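PDB 6DQX: ribonucleoside-diphosphate reductase, alpha chain from Actinobacillus ureae ATCC 25976, which probably reduces ribonucleoside diphosphates to deoxyribonucleoside diphosphates, as the catalytic alpha subunit of a class Id ribonucleotide reductase. Local coordinates for residues A[142-147]-A[192-197]; A[185-190]-A[216-221]; A[357-362]-A[452-457]. One frame throughout, in Å; residues are numbered along the deposited sequence.

Contacts 1 and 2 are neighbours, their centres about 14 Å apart, and their segments alternate along the chain: 142-147, 185-190, 192-197, then 216-221. Both lie by the end of strand 181-186, a strand of what the family identifies as the ribonucleotide reductase barrel domain, and the short helix 192-195 that follows it; I192 and W195 of contact 1 pack on the 185-190 segment of contact 2. Contact 3 comes later in the chain, its centre about 50 Å from that of contact 1 and 43 Å from that of contact 2. The first two contacts thus join loops and helices beside the sheet, while contact 3, across the chain's centre from contact 1, joins two helix ends 90 residues apart in sequence.

Contact 1 of 3, residues A[142-147]-A[192-197]; sequences RPRGSA and IDEWLD. With EDO (1,2-ethanediol), chain I; EDO (1,2-ethanediol), chain H.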
loop_
_atom_site.group_PDB
_atom_site.type_symbol
_atom_site.label_atom_id
_atom_site.label_comp_id
_atom_site.label_asym_id
_atom_site.label_seq_id
_atom_site.Cartn_x
_atom_site.Cartn_y
_atom_site.Cartn_z
ATOM N N ARG A 142 11.194 13.965 -2.676
ATOM C CA ARG A 142 12.289 14.334 -3.562
ATOM C C ARG A 142 12.057 13.699 -4.944
ATOM O O ARG A 142 11.489 12.620 -5.021
ATOM C CB ARG A 142 13.624 13.898 -2.983
ATOM C CG ARG A 142 14.228 14.890 -1.992
ATOM C CD ARG A 142 15.495 14.342 -1.341
ATOM N NE ARG A 142 15.201 13.186 -0.486
ATOM C CZ ARG A 142 15.236 11.900 -0.841
ATOM N NH1 ARG A 142 14.935 10.972 0.065
ATOM N NH2 ARG A 142 15.559 11.519 -2.075
ATOM N N PRO A 143 12.461 14.385 -6.022
ATOM C CA PRO A 143 12.181 13.937 -7.393
ATOM C C PRO A 143 13.047 12.761 -7.870
ATOM O O PRO A 143 14.050 12.431 -7.231
ATOM C CB PRO A 143 12.464 15.180 -8.231
ATOM C CG PRO A 143 13.462 15.945 -7.454
ATOM C CD PRO A 143 13.179 15.673 -6.006
ATOM N N ARG A 144 12.635 12.145 -8.977
ATOM C CA ARG A 144 13.332 10.994 -9.546
ATOM C C ARG A 144 14.795 11.372 -9.766
ATOM O O ARG A 144 15.090 12.441 -10.297
ATOM C CB ARG A 144 12.699 10.584 -10.874
ATOM C CG ARG A 144 13.270 9.302 -11.466
ATOM C CD ARG A 144 12.614 8.970 -12.794
ATOM N NE ARG A 144 11.227 8.553 -12.616
ATOM C CZ ARG A 144 10.826 7.358 -12.175
ATOM N NH1 ARG A 144 11.694 6.402 -11.823
ATOM N NH2 ARG A 144 9.521 7.117 -12.064
ATOM N N GLY A 145 15.703 10.501 -9.323
ATOM C CA GLY A 145 17.146 10.730 -9.475
ATOM C C GLY A 145 17.854 11.315 -8.263
ATOM O O GLY A 145 19.082 11.368 -8.240
ATOM N N SER A 146 17.113 11.766 -7.253
ATOM C CA SER A 146 17.724 12.302 -6.025
ATOM C C SER A 146 18.457 11.203 -5.257
ATOM O O SER A 146 18.017 10.056 -5.252
ATOM C CB SER A 146 16.648 12.903 -5.120
ATOM O OG SER A 146 15.986 13.949 -5.779
ATOM N N ALA A 147 19.548 11.562 -4.592
ATOM C CA ALA A 147 20.338 10.599 -3.810
ATOM C C ALA A 147 19.574 10.119 -2.563
ATOM O O ALA A 147 18.821 10.891 -1.967
ATOM C CB ALA A 147 21.665 11.224 -3.407
ATOM N N ILE A 192 7.046 16.748 -12.549
ATOM C CA ILE A 192 5.816 17.254 -13.151
ATOM C C ILE A 192 5.466 16.578 -14.493
ATOM O O ILE A 192 4.318 16.231 -14.732
ATOM C CB ILE A 192 5.831 18.812 -13.245
ATOM C CG1 ILE A 192 4.441 19.370 -13.609
ATOM C CG2 ILE A 192 6.851 19.341 -14.245
ATOM C CD1 ILE A 192 3.307 18.914 -12.716
ATOM N N ASP A 193 6.467 16.359 -15.347
ATOM C CA ASP A 193 6.223 15.677 -16.641
ATOM C C ASP A 193 5.640 14.274 -16.474
ATOM O O ASP A 193 4.788 13.870 -17.268
ATOM C CB ASP A 193 7.502 15.612 -17.496
ATOM C CG ASP A 193 7.938 16.971 -18.024
ATOM O OD1 ASP A 193 7.064 17.817 -18.313
ATOM O OD2 ASP A 193 9.173 17.191 -18.173
ATOM N N GLU A 194 6.061 13.535 -15.440
ATOM C CA GLU A 194 5.490 12.210 -15.211
ATOM C C GLU A 194 4.024 12.295 -14.785
ATOM O O GLU A 194 3.212 11.505 -15.213
ATOM C CB GLU A 194 6.268 11.415 -14.165
ATOM C CG GLU A 194 7.692 11.066 -14.567
ATOM C CD GLU A 194 8.343 10.167 -13.542
ATOM O OE1 GLU A 194 9.282 10.624 -12.839
ATOM O OE2 GLU A 194 7.876 9.022 -13.399
ATOM N N TRP A 195 3.710 13.241 -13.903
ATOM C CA TRP A 195 2.324 13.425 -13.440
ATOM C C TRP A 195 1.384 13.863 -14.572
ATOM O O TRP A 195 0.251 13.421 -14.627
ATOM C CB TRP A 195 2.278 14.447 -12.309
ATOM C CG TRP A 195 2.786 13.930 -11.005
ATOM C CD1 TRP A 195 4.092 13.733 -10.647
ATOM C CD2 TRP A 195 2.001 13.548 -9.875
ATOM N NE1 TRP A 195 4.170 13.273 -9.353
ATOM C CE2 TRP A 195 2.902 13.142 -8.853
ATOM C CE3 TRP A 195 0.625 13.508 -9.618
ATOM C CZ2 TRP A 195 2.467 12.694 -7.602
ATOM C CZ3 TRP A 195 0.192 13.071 -8.357
ATOM C CH2 TRP A 195 1.109 12.648 -7.378
ATOM N N LEU A 196 1.873 14.690 -15.490
ATOM C CA LEU A 196 1.055 15.154 -16.634
ATOM C C LEU A 196 0.601 14.069 -17.628
ATOM O O LEU A 196 -0.271 14.342 -18.457
ATOM C CB LEU A 196 1.742 16.316 -17.369
ATOM C CG LEU A 196 1.760 17.670 -16.656
ATOM C CD1 LEU A 196 2.420 18.722 -17.525
ATOM C CD2 LEU A 196 0.358 18.134 -16.271
ATOM N N ASP A 197 1.156 12.851 -17.536
ATOM C CA ASP A 197 0.679 11.699 -18.320
ATOM C C ASP A 197 -0.251 10.759 -17.562
ATOM O O ASP A 197 -0.656 9.741 -18.092
ATOM C CB ASP A 197 1.878 10.934 -18.925
ATOM C CG ASP A 197 2.580 11.731 -20.011
ATOM O OD1 ASP A 197 1.964 12.631 -20.605
ATOM O OD2 ASP A 197 3.764 11.476 -20.256
HETATM C C1 EDO I . 5.559 9.204 -19.055
HETATM O O1 EDO I . 5.720 10.552 -18.594
HETATM C C2 EDO I . 6.863 8.771 -19.699
HETATM O O2 EDO I . 7.785 8.510 -18.636
HETATM C C1 EDO H . 12.362 7.712 -0.143
HETATM O O1 EDO H . 13.495 8.360 0.438
HETATM C C2 EDO H . 11.258 8.748 -0.294
HETATM O O2 EDO H . 11.694 9.798 -1.168
#
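R144 and E194 meet in a salt bridge of two hydrogen bonds, the arginine gripping side-on with NE and one terminal nitrogen. R144 NE donates to E194 OE1 at 2.8 Å, and R144 NH2 donates to E194 OE2 at 2.8 Å. Both oxygens lie close to the guanidinium plane, but the carboxylate is turned 41° against it: OE2 is met on its syn side, whereas OE1 is approached from above the carboxylate plane. The arginine starts out straight, with CG opposite its own backbone N (chi1 -174°), and bends at chi3 to bring its edge to the acid, which reaches out extended from the helix.

R144 sits in a type II beta turn from P143 to S146, in the loop between strand 134-137 and helix 156-170. The turn is closed at P143 O, which accepts S146 N at 3.1 Å and S146 OG at 2.9 Å from the same face of the carbonyl. G145 holds the positive phi that this turn type needs at its third position. R144 N also bonds to D191, just before helix 192-195, giving the loop a second tie there.

This surface contact is almost wholly the salt bridge, with R144 CD lying alongside E194 OE1 at 3.7 Å. E194 also touches F158 of helix 156-170; on the same helix as E194, W195 packs edge-to-face with F138.

Contact 2 of 3, residues A[185-190]-A[216-221]; sequences IDIEHG and HDWLES. With EDO (1,2-ethanediol), chain G.
I187 lies against one face of the W218 indole, and this apolar packing makes up most of the contact. Its CG2 stands 3.7 Å from the centroid of the five-membered ring and only 8° off the ring normal, a CH-pi contact over the centre. The other branch reaches the benzo ring, where I187 CD1 comes within 3.5 Å of W218 CH2. Opposite placement of CG1 and the backbone N (chi1 -161°), followed by an extended chi2, spreads the two branches over both rings. At the pyrrole end the aliphatic root of E188 adds a looser touch, with E188 CB 4.2 Å from W218 CD1.

The isoleucine belongs to a type I beta turn from D186 to H189, closed by H189 N to D186 O at 3.1 Å, through which the chain leaves strand 181-186. W218 belongs to helix 216-223, which follows the parallel neighbouring strand 209-213. The contact therefore joins the exit of one strand to the helix after the next. L232 of helix 227-243 touches both I187 and W218, and K229 makes a cation-pi contact with the indole.

Polar links run through a 1,2-ethanediol, probably from the crystallisation liquor: its O2 donates to I187 O at 3.0 Å, and its O1 accepts a weak bond from W218 NE1. The carboxylate of E188 pairs with K251, which also bridges to D186.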
loop_
_atom_site.group_PDB
_atom_site.type_symbol
_atom_site.label_atom_id
_atom_site.label_comp_id
_atom_site.label_asym_id
_atom_site.label_seq_id
_atom_site.Cartn_x
_atom_site.Cartn_y
_atom_site.Cartn_z
ATOM N N ILE A 185 0.607 17.854 -6.762
ATOM C CA ILE A 185 2.029 18.048 -7.072
ATOM C C ILE A 185 2.245 19.500 -7.535
ATOM O O ILE A 185 1.400 20.059 -8.250
ATOM C CB ILE A 185 2.462 16.994 -8.145
ATOM C CG1 ILE A 185 3.978 16.910 -8.291
ATOM C CG2 ILE A 185 1.796 17.235 -9.492
ATOM C CD1 ILE A 185 4.653 16.242 -7.123
ATOM N N ASP A 186 3.361 20.113 -7.153
ATOM C CA ASP A 186 3.657 21.490 -7.588
ATOM C C ASP A 186 4.108 21.486 -9.056
ATOM O O ASP A 186 4.788 20.541 -9.498
ATOM C CB ASP A 186 4.698 22.107 -6.707
ATOM C CG ASP A 186 4.294 22.075 -5.236
ATOM O OD1 ASP A 186 3.625 23.023 -4.746
ATOM O OD2 ASP A 186 4.599 21.050 -4.597
ATOM N N ILE A 187 3.706 22.517 -9.806
ATOM C CA ILE A 187 4.059 22.611 -11.242
ATOM C C ILE A 187 5.574 22.734 -11.453
ATOM O O ILE A 187 6.067 22.355 -12.525
ATOM C CB ILE A 187 3.305 23.774 -11.946
ATOM C CG1 ILE A 187 3.308 23.572 -13.482
ATOM C CG2 ILE A 187 3.833 25.119 -11.497
ATOM C CD1 ILE A 187 2.319 24.435 -14.225
ATOM N N GLU A 188 6.293 23.220 -10.427
ATOM C CA GLU A 188 7.761 23.374 -10.461
ATOM C C GLU A 188 8.535 22.115 -10.022
ATOM O O GLU A 188 9.751 22.130 -10.025
ATOM C CB GLU A 188 8.253 24.600 -9.692
ATOM C CG GLU A 188 8.199 24.536 -8.163
ATOM C CD GLU A 188 6.856 24.965 -7.572
ATOM O OE1 GLU A 188 5.836 24.971 -8.298
ATOM O OE2 GLU A 188 6.815 25.266 -6.355
ATOM N N HIS A 189 7.818 21.051 -9.681
ATOM C CA HIS A 189 8.421 19.839 -9.115
ATOM C C HIS A 189 9.182 19.113 -10.203
ATOM O O HIS A 189 8.752 19.097 -11.363
ATOM C CB HIS A 189 7.344 18.889 -8.557
ATOM C CG HIS A 189 7.888 17.822 -7.652
ATOM N ND1 HIS A 189 8.337 16.596 -8.110
ATOM C CD2 HIS A 189 8.051 17.801 -6.304
ATOM C CE1 HIS A 189 8.757 15.875 -7.086
ATOM N NE2 HIS A 189 8.593 16.574 -5.976
ATOM N N GLY A 190 10.288 18.481 -9.815
ATOM C CA GLY A 190 11.082 17.693 -10.747
ATOM C C GLY A 190 10.316 16.676 -11.545
ATOM O O GLY A 190 10.677 16.418 -12.696
ATOM N N HIS A 216 2.057 32.122 -8.136
ATOM C CA HIS A 216 1.959 33.416 -8.804
ATOM C C HIS A 216 3.237 33.724 -9.605
ATOM O O HIS A 216 3.161 33.982 -10.803
ATOM C CB HIS A 216 1.709 34.522 -7.758
ATOM C CG HIS A 216 1.689 35.911 -8.327
ATOM N ND1 HIS A 216 0.627 36.403 -9.056
ATOM C CD2 HIS A 216 2.603 36.911 -8.267
ATOM C CE1 HIS A 216 0.889 37.648 -9.422
ATOM N NE2 HIS A 216 2.081 37.978 -8.958
ATOM N N ASP A 217 4.393 33.633 -8.952
ATOM C CA ASP A 217 5.679 33.974 -9.601
ATOM C C ASP A 217 5.963 33.067 -10.811
ATOM O O ASP A 217 6.441 33.546 -11.834
ATOM C CB ASP A 217 6.843 33.929 -8.601
ATOM C CG ASP A 217 6.781 35.026 -7.571
ATOM O OD1 ASP A 217 6.123 36.059 -7.813
ATOM O OD2 ASP A 217 7.419 34.874 -6.503
ATOM N N TRP A 218 5.640 31.774 -10.698
ATOM C CA TRP A 218 5.758 30.827 -11.809
ATOM C C TRP A 218 4.924 31.281 -13.009
ATOM O O TRP A 218 5.420 31.326 -14.153
ATOM C CB TRP A 218 5.357 29.394 -11.385
ATOM C CG TRP A 218 5.748 28.351 -12.391
ATOM C CD1 TRP A 218 6.873 27.595 -12.368
ATOM C CD2 TRP A 218 5.030 27.966 -13.567
ATOM N NE1 TRP A 218 6.911 26.765 -13.455
ATOM C CE2 TRP A 218 5.789 26.975 -14.212
ATOM C CE3 TRP A 218 3.819 28.369 -14.143
ATOM C CZ2 TRP A 218 5.377 26.372 -15.403
ATOM C CZ3 TRP A 218 3.411 27.781 -15.324
ATOM C CH2 TRP A 218 4.190 26.780 -15.942
ATOM N N LEU A 219 3.655 31.606 -12.766
ATOM C CA LEU A 219 2.787 32.100 -13.833
ATOM C C LEU A 219 3.235 33.433 -14.408
ATOM O O LEU A 219 3.090 33.628 -15.616
ATOM C CB LEU A 219 1.331 32.220 -13.391
ATOM C CG LEU A 219 0.511 30.952 -13.397
ATOM C CD1 LEU A 219 -0.800 31.254 -12.671
ATOM C CD2 LEU A 219 0.250 30.423 -14.797
ATOM N N GLU A 220 3.766 34.337 -13.583
ATOM C CA GLU A 220 4.299 35.613 -14.113
ATOM C C GLU A 220 5.536 35.407 -15.008
ATOM O O GLU A 220 5.707 36.114 -16.010
ATOM C CB GLU A 220 4.613 36.607 -12.998
ATOM C CG GLU A 220 3.369 37.192 -12.318
ATOM C CD GLU A 220 2.481 38.000 -13.259
ATOM O OE1 GLU A 220 3.018 38.790 -14.072
ATOM O OE2 GLU A 220 1.241 37.834 -13.194
ATOM N N SER A 221 6.379 34.446 -14.641
ATOM C CA SER A 221 7.521 34.046 -15.466
ATOM C C SER A 221 7.056 33.478 -16.802
ATOM O O SER A 221 7.613 33.833 -17.838
ATOM C CB SER A 221 8.412 33.041 -14.713
ATOM O OG SER A 221 9.528 32.639 -15.488
HETATM C C1 EDO G . 9.547 24.700 -14.251
HETATM O O1 EDO G . 9.801 25.677 -13.241
HETATM C C2 EDO G . 8.829 23.555 -13.551
HETATM O O2 EDO G . 8.574 22.308 -14.220
#

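Contact 3 of 3, residues A[357-362]-A[452-457]; sequences LQANNI and NPFLEK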
loop_
_atom_site.group_PDB
_atom_site.type_symbol
_atom_site.label_atom_id
_atom_site.label_comp_id
_atom_site.label_asym_id
_atom_site.label_seq_id
_atom_site.Cartn_x
_atom_site.Cartn_y
_atom_site.Cartn_z
ATOM N N LEU A 357 -31.866 32.426 -8.598
ATOM C CA LEU A 357 -31.873 33.441 -9.662
ATOM C C LEU A 357 -33.068 33.260 -10.569
ATOM O O LEU A 357 -33.759 34.239 -10.891
ATOM C CB LEU A 357 -30.589 33.436 -10.470
ATOM C CG LEU A 357 -29.353 33.834 -9.668
ATOM C CD1 LEU A 357 -28.151 33.743 -10.559
ATOM C CD2 LEU A 357 -29.468 35.227 -9.057
ATOM N N GLN A 358 -33.352 32.014 -10.939
ATOM C CA GLN A 358 -34.508 31.749 -11.814
ATOM C C GLN A 358 -35.843 32.017 -11.155
ATOM O O GLN A 358 -36.767 32.519 -11.822
ATOM C CB GLN A 358 -34.437 30.342 -12.416
ATOM C CG GLN A 358 -33.355 30.251 -13.484
ATOM C CD GLN A 358 -33.261 28.859 -14.098
ATOM O OE1 GLN A 358 -33.768 27.905 -13.536
ATOM N NE2 GLN A 358 -32.611 28.751 -15.247
ATOM N N ALA A 359 -35.951 31.760 -9.852
ATOM C CA ALA A 359 -37.182 32.061 -9.124
ATOM C C ALA A 359 -37.468 33.560 -9.116
ATOM O O ALA A 359 -38.623 33.960 -8.946
ATOM C CB ALA A 359 -37.117 31.554 -7.691
ATOM N N ASN A 360 -36.418 34.363 -9.240
ATOM C CA ASN A 360 -36.517 35.832 -9.290
ATOM C C ASN A 360 -36.400 36.439 -10.674
ATOM O O ASN A 360 -36.288 37.661 -10.805
ATOM C CB ASN A 360 -35.471 36.422 -8.338
ATOM C CG ASN A 360 -35.856 36.214 -6.901
ATOM O OD1 ASN A 360 -36.601 37.023 -6.342
ATOM N ND2 ASN A 360 -35.395 35.108 -6.294
ATOM N N ASN A 361 -36.478 35.604 -11.702
ATOM C CA ASN A 361 -36.364 36.015 -13.080
ATOM C C ASN A 361 -35.085 36.810 -13.374
ATOM O O ASN A 361 -35.094 37.811 -14.081
ATOM C CB ASN A 361 -37.615 36.802 -13.487
ATOM C CG ASN A 361 -37.791 36.843 -14.982
ATOM O OD1 ASN A 361 -37.594 35.834 -15.657
ATOM N ND2 ASN A 361 -38.168 38.002 -15.512
ATOM N N ILE A 362 -33.973 36.333 -12.829
ATOM C CA ILE A 362 -32.665 36.972 -12.997
ATOM C C ILE A 362 -31.812 36.038 -13.821
ATOM O O ILE A 362 -31.718 34.835 -13.507
ATOM C CB ILE A 362 -31.960 37.227 -11.643
ATOM C CG1 ILE A 362 -32.778 38.189 -10.773
ATOM C CG2 ILE A 362 -30.545 37.737 -11.855
ATOM C CD1 ILE A 362 -32.389 38.269 -9.306
ATOM N N ASN A 452 -37.236 21.846 -15.840
ATOM C CA ASN A 452 -37.058 23.049 -15.045
ATOM C C ASN A 452 -38.444 23.571 -14.623
ATOM O O ASN A 452 -39.281 23.836 -15.475
ATOM C CB ASN A 452 -36.268 24.080 -15.842
ATOM C CG ASN A 452 -35.956 25.321 -15.020
ATOM O OD1 ASN A 452 -36.869 26.000 -14.561
ATOM N ND2 ASN A 452 -34.679 25.623 -14.850
ATOM N N PRO A 453 -38.693 23.699 -13.304
ATOM C CA PRO A 453 -40.026 24.065 -12.855
ATOM C C PRO A 453 -40.385 25.544 -13.098
ATOM O O PRO A 453 -41.565 25.863 -13.218
ATOM C CB PRO A 453 -39.997 23.716 -11.361
ATOM C CG PRO A 453 -38.592 23.935 -10.972
ATOM C CD PRO A 453 -37.783 23.494 -12.164
ATOM N N PHE A 454 -39.385 26.426 -13.207
ATOM C CA PHE A 454 -39.634 27.839 -13.553
ATOM C C PHE A 454 -39.895 27.992 -15.046
ATOM O O PHE A 454 -40.743 28.799 -15.455
ATOM C CB PHE A 454 -38.469 28.730 -13.106
ATOM C CG PHE A 454 -38.066 28.489 -11.694
ATOM C CD1 PHE A 454 -38.880 28.907 -10.653
ATOM C CD2 PHE A 454 -36.902 27.768 -11.398
ATOM C CE1 PHE A 454 -38.531 28.644 -9.329
ATOM C CE2 PHE A 454 -36.547 27.520 -10.077
ATOM C CZ PHE A 454 -37.365 27.957 -9.046
ATOM N N LEU A 455 -39.184 27.224 -15.874
ATOM C CA LEU A 455 -39.490 27.202 -17.310
ATOM C C LEU A 455 -40.899 26.662 -17.536
ATOM O O LEU A 455 -41.674 27.241 -18.291
ATOM C CB LEU A 455 -38.489 26.355 -18.089
ATOM C CG LEU A 455 -38.718 26.289 -19.609
ATOM C CD1 LEU A 455 -38.705 27.664 -20.253
ATOM C CD2 LEU A 455 -37.676 25.399 -20.264
ATOM N N GLU A 456 -41.212 25.549 -16.880
ATOM C CA GLU A 456 -42.542 24.934 -16.946
ATOM C C GLU A 456 -43.645 25.952 -16.661
ATOM O O GLU A 456 -44.562 26.119 -17.467
ATOM C CB GLU A 456 -42.639 23.780 -15.959
ATOM C CG GLU A 456 -43.941 23.000 -16.039
ATOM C CD GLU A 456 -43.847 21.654 -15.366
ATOM O OE1 GLU A 456 -43.450 21.608 -14.190
ATOM O OE2 GLU A 456 -44.177 20.644 -16.014
ATOM N N LYS A 457 -43.531 26.634 -15.522
ATOM C CA LYS A 457 -44.469 27.692 -15.143
ATOM C C LYS A 457 -44.582 28.754 -16.251
ATOM O O LYS A 457 -45.694 29.069 -16.675
ATOM C CB LYS A 457 -44.065 28.310 -13.795
ATOM C CG LYS A 457 -44.701 29.652 -13.470
ATOM C CD LYS A 457 -44.324 30.086 -12.060
ATOM C CE LYS A 457 -44.737 31.524 -11.790
ATOM N NZ LYS A 457 -44.302 31.954 -10.436
#
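Two helix ends meet here: the C-terminal end of helix 353-359, closed by a Schellman motif, and the N-terminal end of helix 453-461, capped by N452. In the Schellman motif, I362 N bonds to L357 O and N361 N to Q358 O, with N361 at positive phi as the C-prime residue. At the other helix, N452 OD1 accepts from L455 N at 2.9 Å, from above the carbonyl plane, and more weakly from F454 N.

The capping amide also faces across the contact. N452 ND2 donates to Q358 OE1 at 2.8 Å, nearly straight (172°). The acceptor lies in the amide plane of N452, while the donor is tilted from the carbonyl plane of Q358; the two amides are turned 59° against each other and approach from opposite directions. With CG opposite the carbonyl carbon (chi1 -72°) and the chain extended beyond it, Q358 spans the gap to the cap. Its NE2 is bonded in turn to V493 O.

Beside this bond, the F454 ring lies against the last helical turn of 353-359. One face covers the peptide link from Q358 to A359, with A359 N over the ring centre. Q358 CB reaches F454 CD2 at 3.7 Å, and A359 CB touches F454 CE1 at 3.6 Å. P453 CG lies over the opposite face, toward the rim, so the ring is held between its own preceding residue and the other helix.

N452 thus serves both helices: its oxygen caps its own, its nitrogen binds Q358. Flipping either buried amide should be disfavoured: Q358 would lose its bonds to N452 ND2 and V493 O, while N452 would turn its NH2 toward L455 N and its oxygen against Q358 OE1.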